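Local structure of putative lipoprotein (Bacteroides ovatus, 3OQQ) at residues 207-212 / 226-231; 234-239 / 256-261. The protein is of unknown function but is probably an extracellular lipoprotein that carries bound calcium ions. All blocks are in the same frame, centred on the assembly; numbering follows the deposited sequence.

Interaction 1: 207-212 / 226-231; sequences RITASL and KEELST
Ile208 and Ser230 face each other as an antiparallel hydrogen-bonded pair, Ile208 N giving to Ser230 O and Ser230 N to Ile208 O, the second at 2.8 Å. Ala210 and Glu227 form the next such pair, and the strand axes of 207-212 and 226-228 run 166° apart, 4.8 Å at their closest. Between these two pairs the register slips by one residue: Leu229, in a left-handed conformation, shares the place opposite Ile208 with Ser230.

The amide that the slip turns aside is taken up by a side chain. Thr209 OG1, anti to its own carbonyl carbon (chi1 -71°), accepts from Leu229 N at 2.8 Å in a nearly straight bond of 175°, while Thr209 CG2 lies 3.7 Å from Glu227 O. Arg207 bends at chi2 and its NH1 donates to Leu229 O at 2.9 Å, an acceptor slightly out of the guanidinium plane; Thr231 CG2 sits over one face, toward the rim, 3.4 Å from Arg207 NE. At the other end Ser211 OG lies 3.4 Å from Lys226 CG, and a water bridges Ser211 OG and Lys226 NZ. On the face of Ile208 and Ala210, Glu227 OE2 forms a salt bridge with Lys232.

The shared position, with left-handed Leu229 first, is that of a G1 beta bulge in the hairpin of strands 205-215 and 221-230.

Interaction 2: 234-239 / 256-261; sequences IVKVEN and ILTVDK
Ile256 starts segment 256-261, which runs antiparallel to 234-239, the axes 4.7 Å apart at closest approach and 173° apart in direction. Ile256 CG2 packs beside the aliphatic part of Lys236, 3.8 Å from Lys236 CG, and Ile256 CG1 lies alongside Glu238 CB. Beyond this contact the Lys236 chain bends at chi3 and chi4, and its NZ forms a salt bridge with Glu238 OE1 at 3.2 Å, whose hydrogen bond is weak.

Leu257, on the opposite face, exchanges two backbone bonds with Val237. Val237 CG2 lies between its backbone N and carbonyl carbon (chi1 -58° to CG1), where it meets Leu257 CB at 3.9 Å.

Thr258 returns to the face of Ile256. The side chains of Thr258 and Ile234 lie side by side, Thr258 CG2 3.7 Å from Ile234 CG2, whereas Thr258 OG1 is 3.8 Å from Lys236 CG, so the two branches touch different neighbours. A glycine here would probably leave Ile234 CG2 and the Lys236 methylenes without this cover and open a gap between them.

Val259 pairs with Val235 through two bonds, Val259 N to Val235 O being 2.7 Å long at 171°. Asp260 presents its carboxylate to Ile234, with Asp260 CG 3.6 Å from Ile234 CG1; the oxygens are held elsewhere, OD1 by Ala262 N and OD2 by Gln263 NE2.

Backbone bonds therefore carry the polar pairing, while the cross-strand side-chain contacts are van der Waals: the Val237–Leu257 contact on one face and, on the other, methyls and methylenes meeting one another, the Thr258 hydroxyl oxygen and the Asp260 carboxylate.

Overall arrangement
Hairpin 205-230, which holds interaction 1, is complete before hairpin 234-263, with interaction 2, begins, and strand 221-230 leads directly into strand 234-242. The centres of the two contacts are about 8 Å apart, and they lie about 19 and 18 Å from the middle of the chain. They belong to different sheets. Strand 205-215 also pairs with strand 298-307, whereas 234-242 is the outermost strand of a six-stranded antiparallel sheet and 253-263 its neighbour. The sheets pack face to face, as Glu227 CB lying 3.3 Å from Val237 CG1 and Ile208 touching both Val235 and Val259 attest. Both hairpins of this sandwich-like layering are part of the DUF4842 region, whose function is unknown.

Interaction 1: 207-212 / 226-231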
loop_
_atom_site.group_PDB
_atom_site.type_symbol
_atom_site.label_atom_id
_atom_site.label_comp_id
_atom_site.label_asym_id
_atom_site.label_seq_id
_atom_site.Cartn_x
_atom_site.Cartn_y
_atom_site.Cartn_z
ATOM N N ARG A 207 8.256 19.066 -3.307
ATOM C CA ARG A 207 6.851 19.386 -3.564
ATOM C C ARG A 207 5.926 18.282 -3.199
ATOM O O ARG A 207 6.255 17.094 -3.341
ATOM C CB ARG A 207 6.591 19.702 -5.069
ATOM C CG ARG A 207 7.500 20.724 -5.743
ATOM C CD ARG A 207 7.278 22.093 -5.168
ATOM N NE ARG A 207 8.213 23.092 -5.676
ATOM C CZ ARG A 207 7.854 24.158 -6.385
ATOM N NH1 ARG A 207 6.579 24.359 -6.695
ATOM N NH2 ARG A 207 8.769 25.030 -6.791
ATOM N N ILE A 208 4.702 18.682 -2.829
ATOM C CA ILE A 208 3.591 17.775 -2.551
ATOM C C ILE A 208 2.431 18.124 -3.482
ATOM O O ILE A 208 2.032 19.293 -3.547
ATOM C CB ILE A 208 3.129 17.887 -1.065
ATOM C CG1 ILE A 208 4.225 17.477 -0.063
ATOM C CG2 ILE A 208 1.804 17.134 -0.808
ATOM C CD1 ILE A 208 3.994 17.975 1.328
ATOM N N THR A 209 1.842 17.109 -4.135
ATOM C CA THR A 209 0.593 17.261 -4.873
ATOM C C THR A 209 -0.375 16.340 -4.158
ATOM O O THR A 209 -0.050 15.176 -3.966
ATOM C CB THR A 209 0.740 17.021 -6.368
ATOM O OG1 THR A 209 1.466 18.115 -6.920
ATOM C CG2 THR A 209 -0.619 16.900 -7.082
ATOM N N ALA A 210 -1.512 16.867 -3.671
ATOM C CA ALA A 210 -2.465 16.023 -2.948
ATOM C C ALA A 210 -3.844 16.200 -3.547
ATOM O O ALA A 210 -4.258 17.337 -3.764
ATOM C CB ALA A 210 -2.459 16.365 -1.463
ATOM N N SER A 211 -4.537 15.077 -3.835
ATOM C CA SER A 211 -5.876 15.054 -4.442
ATOM C C SER A 211 -6.826 14.108 -3.752
ATOM O O SER A 211 -6.439 13.026 -3.290
ATOM C CB SER A 211 -5.804 14.632 -5.914
ATOM O OG SER A 211 -4.771 15.279 -6.639
ATOM N N LEU A 212 -8.083 14.531 -3.691
ATOM C CA LEU A 212 -9.233 13.743 -3.248
ATOM C C LEU A 212 -9.997 13.456 -4.498
ATOM O O LEU A 212 -10.246 14.384 -5.278
ATOM C CB LEU A 212 -10.072 14.498 -2.228
ATOM C CG LEU A 212 -9.478 14.536 -0.821
ATOM C CD1 LEU A 212 -10.235 15.537 0.055
ATOM C CD2 LEU A 212 -9.440 13.127 -0.211
ATOM N N LYS A 226 -7.902 19.312 -4.901
ATOM C CA LYS A 226 -6.522 19.147 -5.347
ATOM C C LYS A 226 -5.751 20.383 -5.042
ATOM O O LYS A 226 -6.286 21.487 -5.159
ATOM C CB LYS A 226 -6.465 18.854 -6.865
ATOM C CG LYS A 226 -5.081 18.597 -7.451
ATOM C CD LYS A 226 -5.205 18.267 -8.936
ATOM C CE LYS A 226 -4.068 17.419 -9.432
ATOM N NZ LYS A 226 -4.334 16.866 -10.784
ATOM N N GLU A 227 -4.505 20.183 -4.607
ATOM C CA GLU A 227 -3.489 21.204 -4.401
ATOM C C GLU A 227 -2.256 20.671 -5.088
ATOM O O GLU A 227 -1.816 19.566 -4.766
ATOM C CB GLU A 227 -3.241 21.523 -2.916
ATOM C CG GLU A 227 -2.378 22.765 -2.735
ATOM C CD GLU A 227 -2.311 23.318 -1.329
ATOM O OE1 GLU A 227 -3.312 23.210 -0.581
ATOM O OE2 GLU A 227 -1.270 23.922 -0.993
ATOM N N GLU A 228 -1.700 21.443 -6.014
ATOM C CA GLU A 228 -0.564 21.008 -6.834
ATOM C C GLU A 228 0.773 21.651 -6.488
ATOM O O GLU A 228 0.851 22.862 -6.263
ATOM C CB GLU A 228 -0.845 21.312 -8.309
ATOM C CG GLU A 228 -1.873 20.400 -8.930
ATOM C CD GLU A 228 -1.862 20.469 -10.440
ATOM O OE1 GLU A 228 -1.019 19.782 -11.061
ATOM O OE2 GLU A 228 -2.671 21.241 -11.001
ATOM N N LEU A 229 1.838 20.822 -6.519
ATOM C CA LEU A 229 3.255 21.206 -6.378
ATOM C C LEU A 229 3.523 22.202 -5.231
ATOM O O LEU A 229 4.241 23.192 -5.397
ATOM C CB LEU A 229 3.736 21.803 -7.734
ATOM C CG LEU A 229 3.477 20.964 -8.989
ATOM C CD1 LEU A 229 3.721 21.770 -10.235
ATOM C CD2 LEU A 229 4.336 19.735 -9.018
ATOM N N SER A 230 2.949 21.921 -4.055
ATOM C CA SER A 230 3.088 22.786 -2.898
ATOM C C SER A 230 4.444 22.610 -2.228
ATOM O O SER A 230 4.949 21.493 -2.122
ATOM C CB SER A 230 1.978 22.483 -1.902
ATOM O OG SER A 230 2.122 23.314 -0.765
ATOM N N THR A 231 5.008 23.713 -1.730
ATOM C CA THR A 231 6.282 23.732 -1.002
ATOM C C THR A 231 6.040 23.723 0.501
ATOM O O THR A 231 6.997 23.762 1.271
ATOM C CB THR A 231 7.113 24.971 -1.387
ATOM O OG1 THR A 231 6.340 26.158 -1.139
ATOM C CG2 THR A 231 7.617 24.912 -2.819
HETATM O O HOH W 1 -5.951 14.600 -9.639
#

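Interaction 2: 234-239 / 256-261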
loop_
_atom_site.group_PDB
_atom_site.type_symbol
_atom_site.label_atom_id
_atom_site.label_comp_id
_atom_site.label_asym_id
_atom_site.label_seq_id
_atom_site.Cartn_x
_atom_site.Cartn_y
_atom_site.Cartn_z
ATOM N N ILE A 234 2.890 21.194 5.540
ATOM C CA ILE A 234 1.588 20.558 5.668
ATOM C C ILE A 234 0.687 21.049 4.540
ATOM O O ILE A 234 0.432 22.242 4.399
ATOM C CB ILE A 234 0.939 20.808 7.068
ATOM C CG1 ILE A 234 1.866 20.347 8.229
ATOM C CG2 ILE A 234 -0.445 20.132 7.145
ATOM C CD1 ILE A 234 1.562 21.038 9.599
ATOM N N VAL A 235 0.207 20.109 3.754
ATOM C CA VAL A 235 -0.724 20.317 2.665
ATOM C C VAL A 235 -2.003 19.647 3.117
ATOM O O VAL A 235 -1.997 18.462 3.434
ATOM C CB VAL A 235 -0.153 19.729 1.328
ATOM C CG1 VAL A 235 -1.183 19.779 0.209
ATOM C CG2 VAL A 235 1.114 20.464 0.917
ATOM N N LYS A 236 -3.077 20.421 3.228
ATOM C CA LYS A 236 -4.383 19.904 3.607
ATOM C C LYS A 236 -5.351 20.203 2.470
ATOM O O LYS A 236 -5.474 21.361 2.091
ATOM C CB LYS A 236 -4.840 20.534 4.936
ATOM C CG LYS A 236 -6.197 20.049 5.451
ATOM C CD LYS A 236 -6.361 20.416 6.917
ATOM C CE LYS A 236 -7.732 20.940 7.241
ATOM N NZ LYS A 236 -7.909 22.359 6.819
ATOM N N VAL A 237 -5.972 19.163 1.874
ATOM C CA VAL A 237 -6.978 19.371 0.828
ATOM C C VAL A 237 -8.285 18.716 1.322
ATOM O O VAL A 237 -8.260 17.659 1.966
ATOM C CB VAL A 237 -6.585 18.969 -0.629
ATOM C CG1 VAL A 237 -5.342 19.716 -1.090
ATOM C CG2 VAL A 237 -6.417 17.481 -0.809
ATOM N N GLU A 238 -9.398 19.403 1.119
ATOM C CA GLU A 238 -10.665 18.889 1.614
ATOM C C GLU A 238 -11.857 19.275 0.738
ATOM O O GLU A 238 -11.877 20.336 0.096
ATOM C CB GLU A 238 -10.924 19.381 3.058
ATOM C CG GLU A 238 -10.852 20.889 3.239
ATOM C CD GLU A 238 -11.253 21.443 4.591
ATOM O OE1 GLU A 238 -10.625 21.060 5.598
ATOM O OE2 GLU A 238 -12.146 22.321 4.635
ATOM N N ASN A 239 -12.871 18.422 0.775
ATOM C CA ASN A 239 -14.169 18.689 0.175
ATOM C C ASN A 239 -15.152 18.193 1.197
ATOM O O ASN A 239 -15.238 16.988 1.423
ATOM C CB ASN A 239 -14.337 18.034 -1.195
ATOM C CG ASN A 239 -15.652 18.341 -1.878
ATOM O OD1 ASN A 239 -16.680 18.607 -1.238
ATOM N ND2 ASN A 239 -15.652 18.310 -3.208
ATOM N N ILE A 256 -10.980 14.677 4.025
ATOM C CA ILE A 256 -9.873 15.605 4.325
ATOM C C ILE A 256 -8.561 14.841 4.157
ATOM O O ILE A 256 -8.322 13.875 4.887
ATOM C CB ILE A 256 -9.956 16.266 5.733
ATOM C CG1 ILE A 256 -11.347 16.885 6.037
ATOM C CG2 ILE A 256 -8.815 17.285 5.922
ATOM C CD1 ILE A 256 -11.614 17.155 7.542
ATOM N N LEU A 257 -7.708 15.296 3.231
ATOM C CA LEU A 257 -6.415 14.669 2.992
ATOM C C LEU A 257 -5.314 15.598 3.469
ATOM O O LEU A 257 -5.191 16.719 2.985
ATOM C CB LEU A 257 -6.242 14.318 1.503
ATOM C CG LEU A 257 -4.870 13.857 1.021
ATOM C CD1 LEU A 257 -4.412 12.576 1.739
ATOM C CD2 LEU A 257 -4.894 13.681 -0.451
ATOM N N THR A 258 -4.540 15.135 4.460
ATOM C CA THR A 258 -3.445 15.904 5.021
ATOM C C THR A 258 -2.149 15.195 4.694
ATOM O O THR A 258 -2.024 13.989 4.894
ATOM C CB THR A 258 -3.634 16.135 6.533
ATOM O OG1 THR A 258 -4.920 16.712 6.750
ATOM C CG2 THR A 258 -2.559 17.063 7.129
ATOM N N VAL A 259 -1.192 15.948 4.161
ATOM C CA VAL A 259 0.154 15.435 3.908
ATOM C C VAL A 259 1.104 16.288 4.763
ATOM O O VAL A 259 1.191 17.498 4.560
ATOM C CB VAL A 259 0.544 15.391 2.407
ATOM C CG1 VAL A 259 1.941 14.812 2.235
ATOM C CG2 VAL A 259 -0.462 14.580 1.594
ATOM N N ASP A 260 1.786 15.660 5.734
ATOM C CA ASP A 260 2.733 16.352 6.614
ATOM C C ASP A 260 4.121 15.755 6.387
ATOM O O ASP A 260 4.404 14.664 6.888
ATOM C CB ASP A 260 2.294 16.247 8.092
ATOM C CG ASP A 260 3.102 17.077 9.095
ATOM O OD1 ASP A 260 4.210 17.518 8.748
ATOM O OD2 ASP A 260 2.638 17.237 10.243
ATOM N N LYS A 261 4.986 16.472 5.621
ATOM C CA LYS A 261 6.309 15.956 5.299
ATOM C C LYS A 261 7.310 16.249 6.418
ATOM O O LYS A 261 8.410 15.728 6.377
ATOM C CB LYS A 261 6.811 16.555 3.958
ATOM C CG LYS A 261 7.252 18.058 4.021
ATOM C CD LYS A 261 7.854 18.469 2.702
ATOM C CE LYS A 261 8.296 19.914 2.656
ATOM N NZ LYS A 261 8.562 20.331 1.244
#